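Local coordinates for PPR (Rhodospirillum centenum, PDB 1MZU), which senses light through a photoactive yellow protein domain carrying 4'-hydroxycinnamic acid and probably passes the signal to a histidine kinase within the same protein, at residues R96-F101 with R109-M114; V33-V38 with R122-V127. All blocks are in the same frame, centred on the assembly; numbering follows the deposited sequence.

Contact 1 (R96-F101 with R109-M114). With HC4 (4'-hydroxycinnamic acid), chain D.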
# COMPACT_ATOMS: atom_id res chain seq x y z
N ARG A 96 -2.27 -11.72 3.28
CA ARG A 96 -3.40 -11.65 2.36
C ARG A 96 -4.62 -11.56 3.27
O ARG A 96 -4.81 -12.42 4.15
CB ARG A 96 -3.45 -12.90 1.48
CG ARG A 96 -4.55 -12.91 0.40
CD ARG A 96 -4.37 -14.06 -0.61
NE ARG A 96 -4.28 -15.38 0.01
CZ ARG A 96 -3.27 -16.23 -0.15
NH1 ARG A 96 -2.24 -15.91 -0.93
NH2 ARG A 96 -3.25 -17.38 0.51
N PHE A 97 -5.41 -10.49 3.11
CA PHE A 97 -6.62 -10.27 3.93
C PHE A 97 -7.61 -9.32 3.27
O PHE A 97 -7.22 -8.51 2.43
CB PHE A 97 -6.25 -9.75 5.34
CG PHE A 97 -5.41 -8.48 5.33
CD1 PHE A 97 -4.01 -8.54 5.14
CD2 PHE A 97 -6.01 -7.22 5.55
CE1 PHE A 97 -3.22 -7.37 5.16
CE2 PHE A 97 -5.23 -6.04 5.57
CZ PHE A 97 -3.83 -6.11 5.38
N ASP A 98 -8.87 -9.42 3.68
CA ASP A 98 -9.93 -8.55 3.17
C ASP A 98 -9.96 -7.28 4.01
O ASP A 98 -9.68 -7.31 5.21
CB ASP A 98 -11.30 -9.26 3.19
CG ASP A 98 -11.40 -10.39 2.16
OD1 ASP A 98 -10.54 -10.47 1.25
OD2 ASP A 98 -12.34 -11.21 2.25
N PHE A 99 -10.27 -6.15 3.38
CA PHE A 99 -10.30 -4.85 4.05
C PHE A 99 -11.29 -3.91 3.38
O PHE A 99 -11.71 -4.15 2.25
CB PHE A 99 -8.89 -4.22 4.00
CG PHE A 99 -8.59 -3.31 5.16
CD1 PHE A 99 -8.35 -3.85 6.43
CD2 PHE A 99 -8.59 -1.91 4.99
CE1 PHE A 99 -8.12 -3.01 7.53
CE2 PHE A 99 -8.37 -1.05 6.09
CZ PHE A 99 -8.13 -1.60 7.36
N VAL A 100 -11.64 -2.84 4.09
CA VAL A 100 -12.56 -1.84 3.59
C VAL A 100 -11.97 -0.44 3.85
O VAL A 100 -11.57 -0.12 4.97
CB VAL A 100 -14.01 -2.04 4.19
CG1 VAL A 100 -14.05 -1.81 5.71
CG2 VAL A 100 -15.02 -1.15 3.49
N PHE A 101 -11.81 0.32 2.77
CA PHE A 101 -11.28 1.68 2.83
C PHE A 101 -12.39 2.71 3.07
O PHE A 101 -13.32 2.83 2.26
CB PHE A 101 -10.50 2.01 1.55
CG PHE A 101 -9.10 1.44 1.52
CD1 PHE A 101 -8.40 1.21 2.72
CD2 PHE A 101 -8.49 1.11 0.29
CE1 PHE A 101 -7.09 0.67 2.71
CE2 PHE A 101 -7.17 0.56 0.27
CZ PHE A 101 -6.47 0.34 1.49
N ARG A 109 -14.76 -1.87 -0.60
CA ARG A 109 -14.26 -3.18 -0.16
C ARG A 109 -13.11 -3.65 -1.07
O ARG A 109 -13.26 -3.65 -2.29
CB ARG A 109 -15.40 -4.22 -0.15
CG ARG A 109 -15.02 -5.55 0.50
CD ARG A 109 -16.24 -6.34 0.97
NE ARG A 109 -15.87 -7.65 1.52
CZ ARG A 109 -15.38 -7.87 2.74
NH1 ARG A 109 -15.19 -6.87 3.60
NH2 ARG A 109 -15.06 -9.11 3.11
N VAL A 110 -11.97 -4.01 -0.46
CA VAL A 110 -10.77 -4.47 -1.18
C VAL A 110 -10.13 -5.72 -0.57
O VAL A 110 -10.42 -6.08 0.56
CB VAL A 110 -9.64 -3.37 -1.23
CG1 VAL A 110 -10.03 -2.22 -2.12
CG2 VAL A 110 -9.32 -2.84 0.18
N GLN A 111 -9.28 -6.38 -1.34
CA GLN A 111 -8.52 -7.56 -0.90
C GLN A 111 -7.08 -7.01 -0.96
O GLN A 111 -6.69 -6.37 -1.94
CB GLN A 111 -8.64 -8.74 -1.87
CG GLN A 111 -10.00 -8.96 -2.57
CD GLN A 111 -11.07 -9.59 -1.70
OE1 GLN A 111 -12.04 -8.93 -1.31
NE2 GLN A 111 -10.92 -10.89 -1.43
N ILE A 112 -6.32 -7.22 0.11
CA ILE A 112 -4.95 -6.71 0.20
C ILE A 112 -3.96 -7.86 0.17
O ILE A 112 -4.19 -8.89 0.79
CB ILE A 112 -4.75 -5.88 1.53
CG1 ILE A 112 -5.74 -4.71 1.62
CG2 ILE A 112 -3.30 -5.40 1.69
CD1 ILE A 112 -5.61 -3.63 0.56
N ARG A 113 -2.84 -7.66 -0.53
CA ARG A 113 -1.75 -8.62 -0.62
C ARG A 113 -0.48 -7.83 -0.32
O ARG A 113 -0.15 -6.89 -1.04
CB ARG A 113 -1.69 -9.25 -2.03
CG ARG A 113 -0.48 -10.18 -2.29
CD ARG A 113 -0.48 -11.46 -1.45
NE ARG A 113 0.80 -12.17 -1.54
CZ ARG A 113 1.01 -13.43 -1.17
NH1 ARG A 113 0.02 -14.17 -0.67
NH2 ARG A 113 2.21 -13.97 -1.33
N MET A 114 0.19 -8.21 0.77
CA MET A 114 1.44 -7.55 1.21
C MET A 114 2.62 -8.51 1.07
O MET A 114 2.50 -9.67 1.44
CB MET A 114 1.34 -7.15 2.68
CG MET A 114 0.41 -6.01 2.99
SD MET A 114 0.64 -5.43 4.68
CE MET A 114 1.13 -3.85 4.34
C1 HC4 D . -7.74 4.94 5.08
O1 HC4 D . -7.46 6.03 5.69
C2 HC4 D . -7.39 4.67 3.71
C3 HC4 D . -6.88 5.59 2.91
C1' HC4 D . -6.24 5.34 1.65
C2' HC4 D . -5.71 6.47 0.88
C3' HC4 D . -5.01 6.24 -0.32
C4' HC4 D . -4.76 4.90 -0.74
C5' HC4 D . -5.27 3.81 0.00
C6' HC4 D . -5.97 4.04 1.18
O4' HC4 D . -4.09 4.64 -1.85
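The carbonyl O of Ile-112 accepts the N-H of Phe-97 at 3.1 Å and is also met by the CA-H of Arg-96 in a weaker CA-H...O contact, with CA 3.3 Å away. In return Ile-112 N gives Phe-97 O a nearly straight bond, and Phe-99 and Val-110 exchange two backbone hydrogen bonds, with 2.7 Å from Val-110 N to Phe-99 O. The strands make an antiparallel hairpin of the PAS sheet. On the face carrying Phe-97, Phe-99, Val-110 and Ile-112, CG of Phe-97 stands between the backbone N and the carbonyl carbon (chi1 56°). Its ring lies alongside Ile-112, whose CB sits 4.1 Å from the ring centroid, over one face toward the rim. Phe-80 of helix 78-89 meets the rings of both Phe-97 and Phe-99 edge-to-face. Phe-101 is held between two groups: Val-110 CG2 lies over one face, and HC4 C6' over the centre of the other, 3.6 Å above the plane. The opposite side is largely polar. Asp-98 OD2 reaches Arg-109 NH2 in a long salt bridge of 3.5 Å, the carboxylate and guanidinium planes 76° apart. The like charges of Arg-96 and Arg-113 come close, their guanidinium planes 17° apart, though the short NH1-NH1 approach is doubtful. Asp-94 pairs with Arg-113 NH2, probably easing the repulsion, while Phe-101 lays one ring face on the chromophore as part of its pocket.

Contact 2 (V33-V38 with R122-V127)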
# COMPACT_ATOMS: atom_id res chain seq x y z
N VAL A 33 -4.45 -4.13 -10.66
CA VAL A 33 -4.48 -3.96 -9.21
C VAL A 33 -3.71 -2.70 -8.79
O VAL A 33 -2.78 -2.27 -9.49
CB VAL A 33 -3.83 -5.19 -8.48
CG1 VAL A 33 -4.62 -6.47 -8.76
CG2 VAL A 33 -2.37 -5.40 -8.90
N GLY A 34 -4.08 -2.13 -7.64
CA GLY A 34 -3.37 -0.97 -7.12
C GLY A 34 -2.04 -1.43 -6.55
O GLY A 34 -1.97 -2.52 -6.01
N ALA A 35 -0.97 -0.64 -6.72
CA ALA A 35 0.36 -1.03 -6.23
C ALA A 35 1.14 0.11 -5.58
O ALA A 35 1.37 1.15 -6.20
CB ALA A 35 1.16 -1.63 -7.38
N ILE A 36 1.51 -0.09 -4.31
CA ILE A 36 2.25 0.91 -3.52
C ILE A 36 3.54 0.30 -2.94
O ILE A 36 3.49 -0.77 -2.33
CB ILE A 36 1.41 1.43 -2.30
CG1 ILE A 36 0.05 1.94 -2.76
CG2 ILE A 36 2.17 2.54 -1.56
CD1 ILE A 36 -1.06 1.80 -1.74
N GLN A 37 4.66 1.00 -3.10
CA GLN A 37 5.94 0.57 -2.54
C GLN A 37 6.30 1.48 -1.40
O GLN A 37 6.32 2.70 -1.55
CB GLN A 37 7.08 0.60 -3.57
CG GLN A 37 8.37 -0.05 -3.10
CD GLN A 37 9.48 0.05 -4.13
OE1 GLN A 37 9.85 -0.94 -4.75
NE2 GLN A 37 10.02 1.24 -4.30
N VAL A 38 6.61 0.88 -0.26
CA VAL A 38 6.97 1.60 0.95
C VAL A 38 8.28 1.06 1.51
O VAL A 38 8.75 0.01 1.08
CB VAL A 38 5.89 1.46 2.07
CG1 VAL A 38 4.63 2.27 1.73
CG2 VAL A 38 5.53 -0.02 2.30
N ARG A 122 12.57 -2.39 0.95
CA ARG A 122 11.38 -2.02 0.17
C ARG A 122 10.30 -3.10 0.24
O ARG A 122 10.61 -4.29 0.27
CB ARG A 122 11.75 -1.68 -1.28
CG ARG A 122 12.68 -0.47 -1.43
CD ARG A 122 12.17 0.78 -0.70
NE ARG A 122 13.26 1.67 -0.28
CZ ARG A 122 13.86 2.55 -1.07
NH1 ARG A 122 13.49 2.69 -2.34
NH2 ARG A 122 14.83 3.32 -0.59
N TYR A 123 9.04 -2.67 0.35
CA TYR A 123 7.90 -3.58 0.47
C TYR A 123 6.74 -3.16 -0.41
O TYR A 123 6.53 -1.97 -0.65
CB TYR A 123 7.42 -3.64 1.94
CG TYR A 123 8.49 -3.99 2.94
CD1 TYR A 123 9.23 -2.97 3.59
CD2 TYR A 123 8.84 -5.33 3.20
CE1 TYR A 123 10.31 -3.28 4.46
CE2 TYR A 123 9.92 -5.66 4.07
CZ TYR A 123 10.65 -4.63 4.69
OH TYR A 123 11.71 -4.92 5.52
N TRP A 124 5.95 -4.14 -0.83
CA TRP A 124 4.80 -3.92 -1.70
C TRP A 124 3.46 -4.17 -1.05
O TRP A 124 3.31 -5.09 -0.24
CB TRP A 124 4.89 -4.81 -2.93
CG TRP A 124 5.90 -4.40 -3.92
CD1 TRP A 124 7.11 -4.98 -4.14
CD2 TRP A 124 5.81 -3.31 -4.84
NE1 TRP A 124 7.79 -4.31 -5.13
CE2 TRP A 124 7.02 -3.28 -5.58
CE3 TRP A 124 4.81 -2.34 -5.11
CZ2 TRP A 124 7.27 -2.31 -6.58
CZ3 TRP A 124 5.06 -1.38 -6.10
CH2 TRP A 124 6.28 -1.37 -6.83
N ILE A 125 2.49 -3.36 -1.45
CA ILE A 125 1.12 -3.45 -0.98
C ILE A 125 0.26 -3.44 -2.26
O ILE A 125 0.27 -2.45 -3.01
CB ILE A 125 0.72 -2.24 -0.07
CG1 ILE A 125 1.70 -2.08 1.11
CG2 ILE A 125 -0.73 -2.42 0.44
CD1 ILE A 125 1.64 -0.75 1.87
N PHE A 126 -0.42 -4.56 -2.54
CA PHE A 126 -1.28 -4.69 -3.71
C PHE A 126 -2.73 -4.59 -3.29
O PHE A 126 -3.14 -5.18 -2.28
CB PHE A 126 -1.02 -6.00 -4.45
CG PHE A 126 0.38 -6.13 -4.97
CD1 PHE A 126 0.85 -5.23 -5.94
CD2 PHE A 126 1.24 -7.12 -4.47
CE1 PHE A 126 2.18 -5.30 -6.41
CE2 PHE A 126 2.58 -7.21 -4.93
CZ PHE A 126 3.05 -6.29 -5.91
N VAL A 127 -3.50 -3.83 -4.05
CA VAL A 127 -4.91 -3.57 -3.72
C VAL A 127 -5.85 -4.00 -4.86
O VAL A 127 -5.72 -3.52 -5.98
CB VAL A 127 -5.11 -2.03 -3.44
CG1 VAL A 127 -6.53 -1.70 -3.05
CG2 VAL A 127 -4.16 -1.53 -2.36
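Gly-34 N binds Val-127 O at 2.7 Å, and Gly-34 O accepts the N-H of Val-127 in return. Ile-36 with Ile-125 and Val-38 with Tyr-123 repeat the exchange, so six backbone bonds join the strands; Tyr-123 N lies 2.8 Å from Val-38 O. Several of these carbonyls also receive a CA-H from the adjacent residue: Phe-126 CA stands 3.2 Å from Gly-34 O, and Gln-37 CA is equally close to Tyr-123 O. The side chain of Gln-37 runs out fully extended, with CG anti to the backbone N (chi1 -170°) and CD anti to CA. Its CB rests over one face of the Trp-124 six-membered ring, 3.9 Å from the centroid and offset toward the rim. Farther along, OE1 comes to 3.4 Å from Trp-124 CZ2, the amide turned 50° from the indole plane. The indole NE1 is hydrogen-bonded to Asp-21 OD1, which fixes that end of the ring. Both segments belong to the five-stranded antiparallel sheet of the PAS fold, where the first strand, 34-39, lies beside the last, 122-128, at the middle of the sheet. On the same side as Gln-37, Ala-35 CB touches both Trp-124 CZ3 and the edge of the Phe-126 ring, 3.9 Å from CD1. The opposite side, with Ile-36, Val-38, Tyr-123 and Ile-125, is mainly aliphatic where it crosses the contact: Ile-36 and Ile-125 pack CB to CB, and Val-38 CG2 meets Ile-125 CD1 at 4.0 Å, the two side chains crossing at about a right angle. Phe-67 of helix 67-71 touches Ile-36, Val-38 and Ile-125, and the Ile-36 side chain comes to about 4 Å from the bound 4'-hydroxycinnamic acid.

How the contacts relate
The two contacts lie in one five-stranded antiparallel sheet, their centres about 12 Å apart. Across it the strands run 44-47, 34-39, 122-128, 107-116 and 94-102, which puts contact 2 near the middle and contact 1 at one side, ending on an outermost strand. Along the chain, the hairpin of contact 1 is nested within the long loop that contact 2 closes. Strands 107-116 and 122-128 are sheet neighbours, joined by a probable hydrogen bond from Phe-126 N to Arg-113 O, while Met-114 packs on Ile-125 and Val-110 on Val-127. Through Ile-36 and Phe-101, both contacts reach the chromophore from the same sheet.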